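Local coordinates for RsbT co-antagonist protein RsbRA (Bacillus subtilis, PDB 2BNL), which helps govern the general stress response in the stressosome, stimulating the RsbT kinase toward RsbS to regulate sigma-B activity, here represented by its N-terminal globin-like domain, at residues 35-39 with 40-44; 87-90 with 91-94; 94-97 with 98-102. All coordinates share one frame; numbering follows the deposited sequence.

Contact 1 (35-39 with 40-44)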
loop_
_atom_site.group_PDB
_atom_site.type_symbol
_atom_site.label_atom_id
_atom_site.label_comp_id
_atom_site.label_asym_id
_atom_site.label_seq_id
_atom_site.Cartn_x
_atom_site.Cartn_y
_atom_site.Cartn_z
ATOM N N TYR A 35 18.550 2.443 14.176
ATOM C CA TYR A 35 19.717 1.638 13.933
ATOM C C TYR A 35 19.628 1.173 12.459
ATOM O O TYR A 35 18.515 1.134 11.860
ATOM C CB TYR A 35 19.809 0.471 14.926
ATOM C CG TYR A 35 18.651 -0.528 14.918
ATOM C CD1 TYR A 35 18.564 -1.481 13.970
ATOM C CD2 TYR A 35 17.632 -0.473 15.863
ATOM C CE1 TYR A 35 17.537 -2.397 13.942
ATOM C CE2 TYR A 35 16.553 -1.440 15.837
ATOM C CZ TYR A 35 16.506 -2.354 14.876
ATOM O OH TYR A 35 15.490 -3.325 14.832
ATOM N N GLN A 36 20.809 0.864 11.921
ATOM C CA GLN A 36 20.908 0.242 10.610
ATOM C C GLN A 36 21.392 -1.197 10.764
ATOM O O GLN A 36 22.298 -1.511 11.563
ATOM C CB GLN A 36 21.785 1.061 9.665
ATOM C CG GLN A 36 21.249 2.523 9.398
ATOM C CD GLN A 36 21.420 3.425 10.624
ATOM O OE1 GLN A 36 22.500 3.453 11.189
ATOM N NE2 GLN A 36 20.356 4.114 11.052
ATOM N N LEU A 37 20.735 -2.093 10.035
ATOM C CA LEU A 37 21.239 -3.428 9.890
ATOM C C LEU A 37 22.393 -3.434 8.831
ATOM O O LEU A 37 22.779 -2.379 8.305
ATOM C CB LEU A 37 20.128 -4.412 9.590
ATOM C CG LEU A 37 19.057 -4.324 10.685
ATOM C CD1 LEU A 37 17.800 -5.076 10.322
ATOM C CD2 LEU A 37 19.618 -4.739 12.075
ATOM N N THR A 38 22.826 -4.639 8.428
ATOM C CA THR A 38 23.936 -4.756 7.551
ATOM C C THR A 38 23.481 -4.670 6.088
ATOM O O THR A 38 22.335 -5.038 5.768
ATOM C CB THR A 38 24.713 -6.035 7.798
ATOM O OG1 THR A 38 23.898 -7.145 7.477
ATOM C CG2 THR A 38 25.104 -6.060 9.266
ATOM N N ASP A 39 24.464 -4.372 5.207
ATOM C CA ASP A 39 24.190 -4.496 3.770
ATOM C C ASP A 39 23.607 -5.831 3.349
ATOM O O ASP A 39 22.668 -5.836 2.535
ATOM C CB ASP A 39 25.399 -4.171 2.963
ATOM C CG ASP A 39 25.764 -2.644 3.057
ATOM O OD1 ASP A 39 25.039 -1.847 3.739
ATOM O OD2 ASP A 39 26.818 -2.256 2.497
ATOM N N GLN A 40 24.225 -6.950 3.820
ATOM C CA GLN A 40 23.729 -8.262 3.528
ATOM C C GLN A 40 22.290 -8.514 3.992
ATOM O O GLN A 40 21.593 -9.197 3.308
ATOM C CB GLN A 40 24.654 -9.346 4.061
ATOM C CG GLN A 40 24.320 -10.675 3.482
ATOM C CD GLN A 40 24.715 -10.755 1.997
ATOM O OE1 GLN A 40 25.851 -10.545 1.694
ATOM N NE2 GLN A 40 23.753 -11.063 1.084
ATOM N N VAL A 41 21.870 -7.995 5.159
ATOM C CA VAL A 41 20.520 -8.174 5.628
ATOM C C VAL A 41 19.583 -7.518 4.626
ATOM O O VAL A 41 18.598 -8.118 4.194
ATOM C CB VAL A 41 20.312 -7.637 7.057
ATOM C CG1 VAL A 41 18.940 -7.497 7.378
ATOM C CG2 VAL A 41 20.933 -8.629 8.034
ATOM N N TYR A 42 19.926 -6.319 4.191
ATOM C CA TYR A 42 18.996 -5.617 3.243
ATOM C C TYR A 42 19.015 -6.245 1.881
ATOM O O TYR A 42 17.909 -6.401 1.232
ATOM C CB TYR A 42 19.308 -4.107 3.227
ATOM C CG TYR A 42 19.150 -3.397 4.559
ATOM C CD1 TYR A 42 17.959 -3.432 5.260
ATOM C CD2 TYR A 42 20.183 -2.672 5.132
ATOM C CE1 TYR A 42 17.758 -2.775 6.478
ATOM C CE2 TYR A 42 19.975 -2.030 6.360
ATOM C CZ TYR A 42 18.770 -2.098 7.015
ATOM O OH TYR A 42 18.619 -1.483 8.235
ATOM N N GLU A 43 20.206 -6.671 1.426
ATOM C CA GLU A 43 20.281 -7.430 0.187
ATOM C C GLU A 43 19.404 -8.713 0.201
ATOM O O GLU A 43 18.732 -9.018 -0.739
ATOM C CB GLU A 43 21.742 -7.727 -0.178
ATOM C CG GLU A 43 21.891 -8.507 -1.455
ATOM C CD GLU A 43 23.328 -8.967 -1.750
ATOM O OE1 GLU A 43 24.219 -8.119 -1.590
ATOM O OE2 GLU A 43 23.550 -10.198 -2.035
ATOM N N ASN A 44 19.444 -9.415 1.295
ATOM C CA ASN A 44 18.709 -10.641 1.458
ATOM C C ASN A 44 17.199 -10.399 1.448
ATOM O O ASN A 44 16.440 -11.195 0.955
ATOM C CB ASN A 44 19.128 -11.369 2.726
ATOM C CG ASN A 44 20.440 -12.070 2.616
ATOM O OD1 ASN A 44 21.150 -12.009 1.625
ATOM N ND2 ASN A 44 20.823 -12.669 3.706
#
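Tyr42 reaches back from the first turn of helix 39-54 to the incoming loop, while Thr38 sits at the N-cap of that helix. Thr38 OG1 accepts from Val41 N at 3.2 Å, a side-chain cap for an amide of the first turn. To do so the hydroxyl stands between the backbone N and the carbonyl carbon (chi1 65°), which leaves CG2 beside the backbone N. The same residue gives its carbonyl to the helix: Tyr42 N donates to Thr38 O at 3.2 Å, and one residue on Glu43 N donates to Asp39 O at 2.8 Å. The bond from CA to CB of Asp39 points away from the turn, although CB lies 3.1 Å from Gln40 N; OD2 makes a weak, long ion pair with Lys27.

The phenol of Tyr42 runs back along the loop backbone. Its CD2 and CE2 lie obliquely against the carbonyl oxygens of Thr38 and Leu37, and CB of Leu37 rests 3.7 Å from Tyr42 CZ, the two side chains crossing at about a right angle. The ring is buried, touching Leu26, Lys27 and Ser30 of helix 15-30, so the aromatic joins the loop to the preceding helix. Val41 adds an apolar touch on the loop side, with CG1 4.0 Å from Leu37 CB, and both residues also meet Ile77. Farther along the turn, Gln40 NE2 donates to Asn44 OD1, approaching from above the carbonyl plane of that amide. At the far end of the phenol, Leu37 N donates to Tyr42 OH at 2.8 Å with an N-H...O angle of 161°.

Contact 2 (87-90 with 91-94); sequences ALAE and FWKR
Glu90 OE1 is gripped by two nitrogens of Arg94, four residues on: NE at 2.9 Å and NH2 at 3.3 Å from that one oxygen. The arginine comes side-on, with OE1 at the edge of the guanidinium and nearly in its plane, yet the carboxylate and guanidinium planes stand 74° apart. NE meets the anti lone pair of OE1, whereas NH2 approaches on the same anti side but well out of the carboxylate plane. A bend at chi2 (-47°) swings the Glu90 carboxylate along the helix toward both bases. Its other oxygen, OE2, forms a looser salt bridge with Lys93 NZ at 3.6 Å, completing an i to i+3 and i+4 network on the surface of helix 81-100, a helix of this globin-like domain. Both bases have second acids: Arg94 NH1 pairs with Glu28 on helix 15-30, and Lys93 NZ with Asp117 of the second subunit.

The Trp92 indole lies over the Ala89 carbonyl, whose oxygen sits 3.3 Å from CD1 and over one ring face. Lys93 CG, 3.1 Å from Ala89 O, stands above the centre of the indole. On the buried side Leu88 CD2 packs 3.8 Å from Phe91 CD2, obliquely to the ring. Phe91 also stacks on Trp22 and meets Tyr49 edge-to-face, while its N donates to Ala87 O at 2.8 Å.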
loop_
_atom_site.group_PDB
_atom_site.type_symbol
_atom_site.label_atom_id
_atom_site.label_comp_id
_atom_site.label_asym_id
_atom_site.label_seq_id
_atom_site.Cartn_x
_atom_site.Cartn_y
_atom_site.Cartn_z
ATOM N N ALA A 87 8.999 1.219 2.227
ATOM C CA ALA A 87 9.918 0.550 1.370
ATOM C C ALA A 87 9.315 -0.077 0.153
ATOM O O ALA A 87 9.757 0.099 -0.990
ATOM C CB ALA A 87 10.704 -0.530 2.137
ATOM N N LEU A 88 8.300 -0.872 0.383
ATOM C CA LEU A 88 7.621 -1.495 -0.756
ATOM C C LEU A 88 7.053 -0.461 -1.765
ATOM O O LEU A 88 7.098 -0.736 -2.995
ATOM C CB LEU A 88 6.552 -2.460 -0.271
ATOM C CG LEU A 88 7.042 -3.617 0.547
ATOM C CD1 LEU A 88 6.032 -4.789 0.635
ATOM C CD2 LEU A 88 8.345 -4.199 -0.036
ATOM N N ALA A 89 6.443 0.600 -1.261
ATOM C CA ALA A 89 5.939 1.765 -2.111
ATOM C C ALA A 89 7.075 2.343 -2.984
ATOM O O ALA A 89 6.959 2.502 -4.201
ATOM C CB ALA A 89 5.285 2.819 -1.255
ATOM N N GLU A 90 8.233 2.581 -2.353
ATOM C CA GLU A 90 9.390 3.055 -3.080
ATOM C C GLU A 90 9.959 2.033 -4.063
ATOM O O GLU A 90 10.453 2.451 -5.104
ATOM C CB GLU A 90 10.552 3.478 -2.082
ATOM C CG GLU A 90 10.558 4.779 -1.595
ATOM C CD GLU A 90 10.330 5.840 -2.713
ATOM O OE1 GLU A 90 11.203 6.056 -3.584
ATOM O OE2 GLU A 90 9.205 6.400 -2.708
ATOM N N PHE A 91 9.902 0.702 -3.768
ATOM C CA PHE A 91 10.384 -0.312 -4.652
ATOM C C PHE A 91 9.676 -0.185 -6.031
ATOM O O PHE A 91 10.371 -0.138 -7.031
ATOM C CB PHE A 91 10.131 -1.710 -4.114
ATOM C CG PHE A 91 11.103 -2.182 -3.064
ATOM C CD1 PHE A 91 12.030 -1.288 -2.421
ATOM C CD2 PHE A 91 11.062 -3.439 -2.650
ATOM C CE1 PHE A 91 12.852 -1.719 -1.452
ATOM C CE2 PHE A 91 11.916 -3.902 -1.689
ATOM C CZ PHE A 91 12.811 -3.032 -1.097
ATOM N N TRP A 92 8.343 -0.086 -6.057
ATOM C CA TRP A 92 7.618 -0.082 -7.343
ATOM C C TRP A 92 7.856 1.256 -8.082
ATOM O O TRP A 92 7.914 1.302 -9.327
ATOM C CB TRP A 92 6.151 -0.566 -7.240
ATOM C CG TRP A 92 5.167 0.374 -6.645
ATOM C CD1 TRP A 92 4.700 0.412 -5.327
ATOM C CD2 TRP A 92 4.591 1.501 -7.288
ATOM N NE1 TRP A 92 3.874 1.477 -5.160
ATOM C CE2 TRP A 92 3.797 2.173 -6.335
ATOM C CE3 TRP A 92 4.662 2.015 -8.589
ATOM C CZ2 TRP A 92 3.087 3.358 -6.646
ATOM C CZ3 TRP A 92 4.003 3.235 -8.882
ATOM C CH2 TRP A 92 3.163 3.831 -7.937
ATOM N N LYS A 93 8.002 2.324 -7.308
ATOM C CA LYS A 93 8.178 3.640 -7.862
ATOM C C LYS A 93 9.516 3.807 -8.530
ATOM O O LYS A 93 9.630 4.472 -9.613
ATOM C CB LYS A 93 7.990 4.698 -6.767
ATOM C CG LYS A 93 6.570 4.735 -6.304
ATOM C CD LYS A 93 6.494 5.850 -5.260
ATOM C CE LYS A 93 5.444 5.610 -4.249
ATOM N NZ LYS A 93 5.689 6.729 -3.261
ATOM N N ARG A 94 10.513 3.145 -7.930
ATOM C CA ARG A 94 11.787 3.099 -8.502
ATOM C C ARG A 94 11.894 2.228 -9.733
ATOM O O ARG A 94 12.604 2.566 -10.656
ATOM C CB ARG A 94 12.814 2.782 -7.433
ATOM C CG ARG A 94 12.977 4.038 -6.517
ATOM C CD ARG A 94 14.074 3.948 -5.463
ATOM N NE ARG A 94 13.802 4.926 -4.374
ATOM C CZ ARG A 94 14.693 5.360 -3.471
ATOM N NH1 ARG A 94 15.968 4.975 -3.519
ATOM N NH2 ARG A 94 14.320 6.219 -2.550
#

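Contact 3 (94-97 with 98-102)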
loop_
_atom_site.group_PDB
_atom_site.type_symbol
_atom_site.label_atom_id
_atom_site.label_comp_id
_atom_site.label_asym_id
_atom_site.label_seq_id
_atom_site.Cartn_x
_atom_site.Cartn_y
_atom_site.Cartn_z
ATOM N N ARG A 94 10.513 3.145 -7.930
ATOM C CA ARG A 94 11.787 3.099 -8.502
ATOM C C ARG A 94 11.894 2.228 -9.733
ATOM O O ARG A 94 12.604 2.566 -10.656
ATOM C CB ARG A 94 12.814 2.782 -7.433
ATOM C CG ARG A 94 12.977 4.038 -6.517
ATOM C CD ARG A 94 14.074 3.948 -5.463
ATOM N NE ARG A 94 13.802 4.926 -4.374
ATOM C CZ ARG A 94 14.693 5.360 -3.471
ATOM N NH1 ARG A 94 15.968 4.975 -3.519
ATOM N NH2 ARG A 94 14.320 6.219 -2.550
ATOM N N LEU A 95 11.131 1.149 -9.766
ATOM C CA LEU A 95 11.014 0.308 -10.937
ATOM C C LEU A 95 10.282 1.095 -12.054
ATOM O O LEU A 95 10.661 1.052 -13.245
ATOM C CB LEU A 95 10.276 -0.988 -10.550
ATOM C CG LEU A 95 9.736 -1.742 -11.781
ATOM C CD1 LEU A 95 10.962 -2.349 -12.424
ATOM C CD2 LEU A 95 8.756 -2.801 -11.484
ATOM N N TYR A 96 9.241 1.850 -11.677
ATOM C CA TYR A 96 8.616 2.726 -12.617
ATOM C C TYR A 96 9.613 3.661 -13.347
ATOM O O TYR A 96 9.635 3.741 -14.564
ATOM C CB TYR A 96 7.463 3.522 -11.987
ATOM C CG TYR A 96 7.050 4.664 -12.865
ATOM C CD1 TYR A 96 6.223 4.452 -13.998
ATOM C CD2 TYR A 96 7.505 5.950 -12.606
ATOM C CE1 TYR A 96 5.857 5.480 -14.790
ATOM C CE2 TYR A 96 7.143 7.003 -13.436
ATOM C CZ TYR A 96 6.297 6.742 -14.502
ATOM O OH TYR A 96 5.910 7.775 -15.263
ATOM N N THR A 97 10.436 4.341 -12.604
ATOM C CA THR A 97 11.445 5.287 -13.197
ATOM C C THR A 97 12.334 4.507 -14.210
ATOM O O THR A 97 12.515 4.968 -15.331
ATOM C CB THR A 97 12.261 5.878 -12.078
ATOM O OG1 THR A 97 11.398 6.553 -11.163
ATOM C CG2 THR A 97 13.318 6.907 -12.569
ATOM N N LYS A 98 12.816 3.298 -13.827
ATOM C CA LYS A 98 13.593 2.442 -14.719
ATOM C C LYS A 98 12.844 2.105 -15.976
ATOM O O LYS A 98 13.352 2.316 -17.093
ATOM C CB LYS A 98 14.066 1.102 -14.090
ATOM C CG LYS A 98 15.024 1.191 -12.928
ATOM C CD LYS A 98 16.040 2.351 -13.128
ATOM C CE LYS A 98 17.259 2.382 -12.147
ATOM N NZ LYS A 98 17.903 3.679 -12.392
HETATM N N MSE A 99 11.654 1.562 -15.814
HETATM C CA MSE A 99 10.859 1.136 -16.962
HETATM C C MSE A 99 10.390 2.279 -17.844
HETATM O O MSE A 99 10.321 2.156 -19.072
HETATM C CB MSE A 99 9.632 0.356 -16.479
HETATM C CG MSE A 99 10.026 -0.971 -15.932
HETATM SE SE MSE A 99 8.438 -2.124 -15.601
HETATM C CE MSE A 99 7.948 -2.522 -17.601
ATOM N N ASN A 100 10.044 3.399 -17.211
ATOM C CA ASN A 100 9.450 4.524 -17.898
ATOM C C ASN A 100 10.441 5.165 -18.818
ATOM O O ASN A 100 10.058 5.673 -19.880
ATOM C CB ASN A 100 8.984 5.616 -16.955
ATOM C CG ASN A 100 8.160 6.666 -17.672
ATOM O OD1 ASN A 100 7.238 6.348 -18.458
ATOM N ND2 ASN A 100 8.395 7.909 -17.326
ATOM N N ASP A 101 11.695 5.156 -18.389
ATOM C CA ASP A 101 12.769 5.648 -19.208
ATOM C C ASP A 101 13.091 4.752 -20.370
ATOM O O ASP A 101 13.734 5.150 -21.302
ATOM C CB ASP A 101 13.940 6.107 -18.331
ATOM C CG ASP A 101 13.581 7.426 -17.624
ATOM O OD1 ASP A 101 13.391 8.442 -18.376
ATOM O OD2 ASP A 101 13.367 7.445 -16.380
ATOM N N LYS A 102 12.528 3.563 -20.383
ATOM C CA LYS A 102 12.470 2.808 -21.618
ATOM C C LYS A 102 11.027 2.960 -22.106
ATOM O O LYS A 102 10.591 2.267 -23.008
ATOM C CB LYS A 102 12.916 1.366 -21.348
ATOM C CG LYS A 102 14.372 1.275 -20.814
ATOM C CD LYS A 102 14.612 0.069 -19.929
ATOM C CE LYS A 102 14.463 -1.264 -20.720
ATOM N NZ LYS A 102 15.316 -2.388 -20.142
#
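Tyr96 and Asn100 run alongside each other in the same direction, with ring and amide planes only 18° apart. The touch is a CH-pi contact: Asn100 CB sits over one ring face, 4.0 Å from the centroid of the Tyr96 ring and offset toward its rim. Both first torsions place CG anti to the backbone N (chi1 166° for Tyr96), which is what lays the two groups along each other. The amide nitrogen ND2 comes within 3.2 Å of Tyr96 OH, at an angle too poor for a hydrogen bond; the amide oxygen instead bonds to Ser109. The Tyr96 ring also meets Trp114 of the second subunit, with the planes at about 60°. An alanine in place of Tyr96 is likely to leave Asn100 CB without its aromatic face and open a gap against Trp114 of the second subunit.

Apolar contact comes from Leu95 and Met99, a selenomethionine, which also run alongside each other. Leu95 CD1 is 3.9 Å from Met99 CG, and the SE atom lies 4.1 Å from Leu95 CG. The pair is buried: both residues touch Phe10 of helix 5-13, while Leu95 meets Phe120 and Met99 meets Leu112 on helix 109-135.

Among the backbone bonds, Met99 N donates to Leu95 O at 2.8 Å and nearly straight, and Asn100 N to Tyr96 O at 2.7 Å. Asp101 N still reaches Thr97 O, at 3.2 Å, and Thr97 OG1 bonds back to Lys93 O, one turn earlier. Such i to i+4 backbone bonds are those of a regular alpha-helix, here the C-terminal part of helix 81-100, packed among helices 5-13, 15-30 and 109-135 of the globin-like fold.

From the N terminus, contact 1 comes first, at the loop that follows helix 15-30 and opens helix 39-54. Contacts 2 and 3 follow in series on helix 81-100, contact 2 in its middle and contact 3 at its C-terminal end. All three are local contacts between residues three to five apart, closing no long loop, and none crosses another. Contacts 2 and 3 share Arg94 and have centres about 11 Å apart; contact 1 does not touch either, its centre lying about 17 Å from that of contact 2 and 25 Å from that of contact 3. Helix 15-30 is the common neighbour of all three, and both contacts on helix 81-100 also reach helix 109-135 and the second subunit.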